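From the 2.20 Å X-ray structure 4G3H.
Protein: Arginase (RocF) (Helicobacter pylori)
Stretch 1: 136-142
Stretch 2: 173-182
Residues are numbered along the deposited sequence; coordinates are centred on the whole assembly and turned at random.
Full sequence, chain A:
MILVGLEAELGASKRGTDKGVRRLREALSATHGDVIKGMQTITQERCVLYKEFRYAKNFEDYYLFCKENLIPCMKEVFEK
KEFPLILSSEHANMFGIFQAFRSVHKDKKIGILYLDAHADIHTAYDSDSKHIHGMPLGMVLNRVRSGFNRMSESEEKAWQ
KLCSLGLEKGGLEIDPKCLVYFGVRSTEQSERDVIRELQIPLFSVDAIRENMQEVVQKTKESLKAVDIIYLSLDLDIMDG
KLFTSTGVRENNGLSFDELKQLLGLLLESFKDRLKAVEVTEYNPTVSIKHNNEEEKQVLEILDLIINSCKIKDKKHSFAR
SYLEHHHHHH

Stretch 1, residues 136-142: PLGMVLN
Stretch 2 173-182: EIDPKCLVYF

The C-terminal end of a helix packs against a loop and the strand that follows it, mainly through aliphatic side chains with one tyrosine ring, with no direct hydrogen bond between the stretches and a single water linking their backbones. Stretch 1 is helical from P136 to V140 (phi -58 to -84, psi -30 to -42), held by V140 N to P136 O at 2.9 Å and L141 N to L137 O at 2.8 Å. L141 flattens to -89/-4, and N142 leaves helical geometry with positive phi (63/35).

Stretch 2 enters extended through E173 (-82/151), I174 (-78/134) and D175 (-82/111), makes a 3-10 turn at P176 and K177 (-49/-27, -78/-9), and passes C178 (-104/12); L179 to F182 are in strand conformation (phi -88 to -128, psi 115 to 138). D175 organises the turn: its O accepts from C178 N at 2.7 Å and its OD1 from K177 N at 3.1 Å, while its CA-to-CB bond points away from the helix. The proline's ring-restrained phi suits the start of this turn.

In register, L137 CA lies 9.4 Å from L179 CA, and L141 CA lies 6.6 Å from I174 CA, so the backbones are closer at the L141 end. L137 and L141, one helical turn apart, both adopt mt rotamers (chi1 -74° and -65°) and both reach L179. L137 points toward the strand, placing CD1 4.0 Å from L179 CD1; L141 starts sideways, but its end comes nearer, with CD1 3.9 Å from L179 CD2. L179 answers with a tp rotamer (155°, 60°), its forked end meeting both leucines.

L137 CD1 also packs obliquely beside the Y181 ring (chi1 -79°, chi2 -57°), 3.4 Å from Y181 CE1 and 3.2 Å from Y181 OH, which is hydrogen-bonded elsewhere in the structure.

At the other end, I174 (mm, -64°, -62°) points toward the helix. Its CG1 lies 3.9 Å from V140 CG1 (V140 chi1 163°, t), and its CG2 lies 4.3 Å from L141 CD2. That same L141 CD2 is 4.5 Å from P176 CG, so L141 touches three residues and has the largest covered area, 72 Å² of 294 Å² in total. L137, V140, L179 and Y181 are buried, where branched aliphatic chains need no polar partners; L141, I174 and P176 are partly exposed.

The water donates to V140 O at 2.5 Å and accepts a weak bond from I174 N at 3.4 Å. Exposed N142 and E173 make no contact across the stretches.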

# COMPACT_ATOMS: atom_id res chain seq x y z
N PRO A 136 0.85 9.68 -1.30
CA PRO A 136 2.07 8.95 -0.93
C PRO A 136 3.01 8.73 -2.11
O PRO A 136 4.22 8.88 -1.97
CB PRO A 136 1.53 7.65 -0.34
CG PRO A 136 0.24 7.45 -1.06
CD PRO A 136 -0.35 8.85 -1.07
N LEU A 137 2.45 8.36 -3.26
CA LEU A 137 3.29 8.12 -4.44
C LEU A 137 3.87 9.42 -4.99
O LEU A 137 4.97 9.43 -5.53
CB LEU A 137 2.49 7.38 -5.52
CG LEU A 137 2.24 5.89 -5.24
CD1 LEU A 137 1.51 5.26 -6.41
CD2 LEU A 137 3.58 5.18 -5.00
N GLY A 138 3.12 10.51 -4.84
CA GLY A 138 3.60 11.80 -5.30
C GLY A 138 4.84 12.20 -4.52
O GLY A 138 5.71 12.90 -5.03
N MET A 139 4.91 11.74 -3.27
CA MET A 139 6.04 12.04 -2.40
C MET A 139 7.17 11.05 -2.65
O MET A 139 8.35 11.40 -2.54
CB MET A 139 5.61 11.97 -0.93
CG MET A 139 4.49 12.93 -0.58
SD MET A 139 3.99 12.75 1.14
CE MET A 139 5.52 13.15 1.92
N VAL A 140 6.82 9.81 -2.98
CA VAL A 140 7.82 8.80 -3.26
C VAL A 140 8.51 9.14 -4.58
O VAL A 140 9.71 8.93 -4.74
CB VAL A 140 7.18 7.39 -3.38
CG1 VAL A 140 8.14 6.43 -4.08
CG2 VAL A 140 6.84 6.86 -1.99
N LEU A 141 7.73 9.69 -5.52
CA LEU A 141 8.24 10.06 -6.83
C LEU A 141 8.79 11.49 -6.91
O LEU A 141 9.31 11.90 -7.95
CB LEU A 141 7.14 9.90 -7.87
CG LEU A 141 6.62 8.49 -8.15
CD1 LEU A 141 5.43 8.58 -9.10
CD2 LEU A 141 7.73 7.64 -8.75
N ASN A 142 8.66 12.24 -5.83
CA ASN A 142 9.15 13.62 -5.80
C ASN A 142 8.44 14.54 -6.78
O ASN A 142 9.05 15.45 -7.34
CB ASN A 142 10.65 13.67 -6.07
CG ASN A 142 11.46 13.66 -4.80
OD1 ASN A 142 11.59 12.63 -4.14
ND2 ASN A 142 12.00 14.82 -4.43
N GLU A 173 16.90 6.45 -6.32
CA GLU A 173 15.63 7.08 -6.63
C GLU A 173 14.78 6.00 -7.29
O GLU A 173 15.32 5.08 -7.91
CB GLU A 173 15.81 8.25 -7.59
CG GLU A 173 16.64 9.38 -7.03
CD GLU A 173 16.80 10.51 -8.01
OE1 GLU A 173 17.46 11.51 -7.66
OE2 GLU A 173 16.27 10.39 -9.13
N ILE A 174 13.47 6.10 -7.14
CA ILE A 174 12.58 5.12 -7.73
C ILE A 174 12.42 5.41 -9.22
O ILE A 174 12.23 6.56 -9.62
CB ILE A 174 11.19 5.16 -7.03
CG1 ILE A 174 11.34 4.76 -5.56
CG2 ILE A 174 10.22 4.23 -7.73
CD1 ILE A 174 11.86 3.35 -5.34
N ASP A 175 12.53 4.37 -10.04
CA ASP A 175 12.39 4.48 -11.49
C ASP A 175 10.88 4.47 -11.75
O ASP A 175 10.22 3.44 -11.57
CB ASP A 175 13.06 3.27 -12.15
CG ASP A 175 12.97 3.31 -13.67
OD1 ASP A 175 12.30 4.21 -14.21
OD2 ASP A 175 13.57 2.42 -14.32
N PRO A 176 10.32 5.61 -12.19
CA PRO A 176 8.89 5.74 -12.48
C PRO A 176 8.32 4.62 -13.35
O PRO A 176 7.13 4.30 -13.27
CB PRO A 176 8.79 7.11 -13.16
CG PRO A 176 9.96 7.85 -12.62
CD PRO A 176 11.05 6.81 -12.63
N LYS A 177 9.18 4.03 -14.17
CA LYS A 177 8.80 2.94 -15.07
C LYS A 177 8.68 1.61 -14.34
O LYS A 177 8.21 0.63 -14.92
CB LYS A 177 9.83 2.82 -16.19
CG LYS A 177 9.81 3.99 -17.17
CD LYS A 177 11.12 4.06 -17.94
CE LYS A 177 10.89 4.51 -19.36
NZ LYS A 177 10.10 3.49 -20.11
N CYS A 178 9.10 1.56 -13.09
CA CYS A 178 9.02 0.34 -12.29
C CYS A 178 7.87 0.39 -11.28
O CYS A 178 7.79 -0.44 -10.37
CB CYS A 178 10.37 0.09 -11.61
SG CYS A 178 11.69 -0.23 -12.83
N LEU A 179 7.00 1.37 -11.45
CA LEU A 179 5.82 1.53 -10.62
C LEU A 179 4.74 1.03 -11.56
O LEU A 179 4.59 1.56 -12.66
CB LEU A 179 5.58 3.01 -10.26
CG LEU A 179 4.15 3.45 -9.92
CD1 LEU A 179 3.62 2.70 -8.70
CD2 LEU A 179 4.14 4.95 -9.65
N VAL A 180 4.00 0.01 -11.15
CA VAL A 180 2.96 -0.54 -12.01
C VAL A 180 1.58 -0.40 -11.38
O VAL A 180 1.29 -0.99 -10.34
CB VAL A 180 3.23 -2.03 -12.33
CG1 VAL A 180 2.21 -2.54 -13.35
CG2 VAL A 180 4.65 -2.20 -12.85
N TYR A 181 0.73 0.40 -12.03
CA TYR A 181 -0.62 0.64 -11.55
C TYR A 181 -1.60 -0.41 -12.06
O TYR A 181 -1.57 -0.78 -13.23
CB TYR A 181 -1.10 2.01 -12.00
CG TYR A 181 -0.59 3.19 -11.20
CD1 TYR A 181 -0.80 3.27 -9.82
CD2 TYR A 181 0.01 4.28 -11.85
CE1 TYR A 181 -0.42 4.40 -9.10
CE2 TYR A 181 0.39 5.41 -11.14
CZ TYR A 181 0.16 5.48 -9.77
OH TYR A 181 0.49 6.63 -9.08
N PHE A 182 -2.50 -0.86 -11.19
CA PHE A 182 -3.51 -1.84 -11.56
C PHE A 182 -4.88 -1.34 -11.14
O PHE A 182 -5.11 -1.06 -9.96
CB PHE A 182 -3.24 -3.18 -10.86
CG PHE A 182 -1.95 -3.85 -11.28
CD1 PHE A 182 -1.92 -4.69 -12.39
CD2 PHE A 182 -0.77 -3.63 -10.57
CE1 PHE A 182 -0.74 -5.31 -12.78
CE2 PHE A 182 0.42 -4.24 -10.96
CZ PHE A 182 0.44 -5.09 -12.07
O HOH W 1 11.85 8.87 -6.10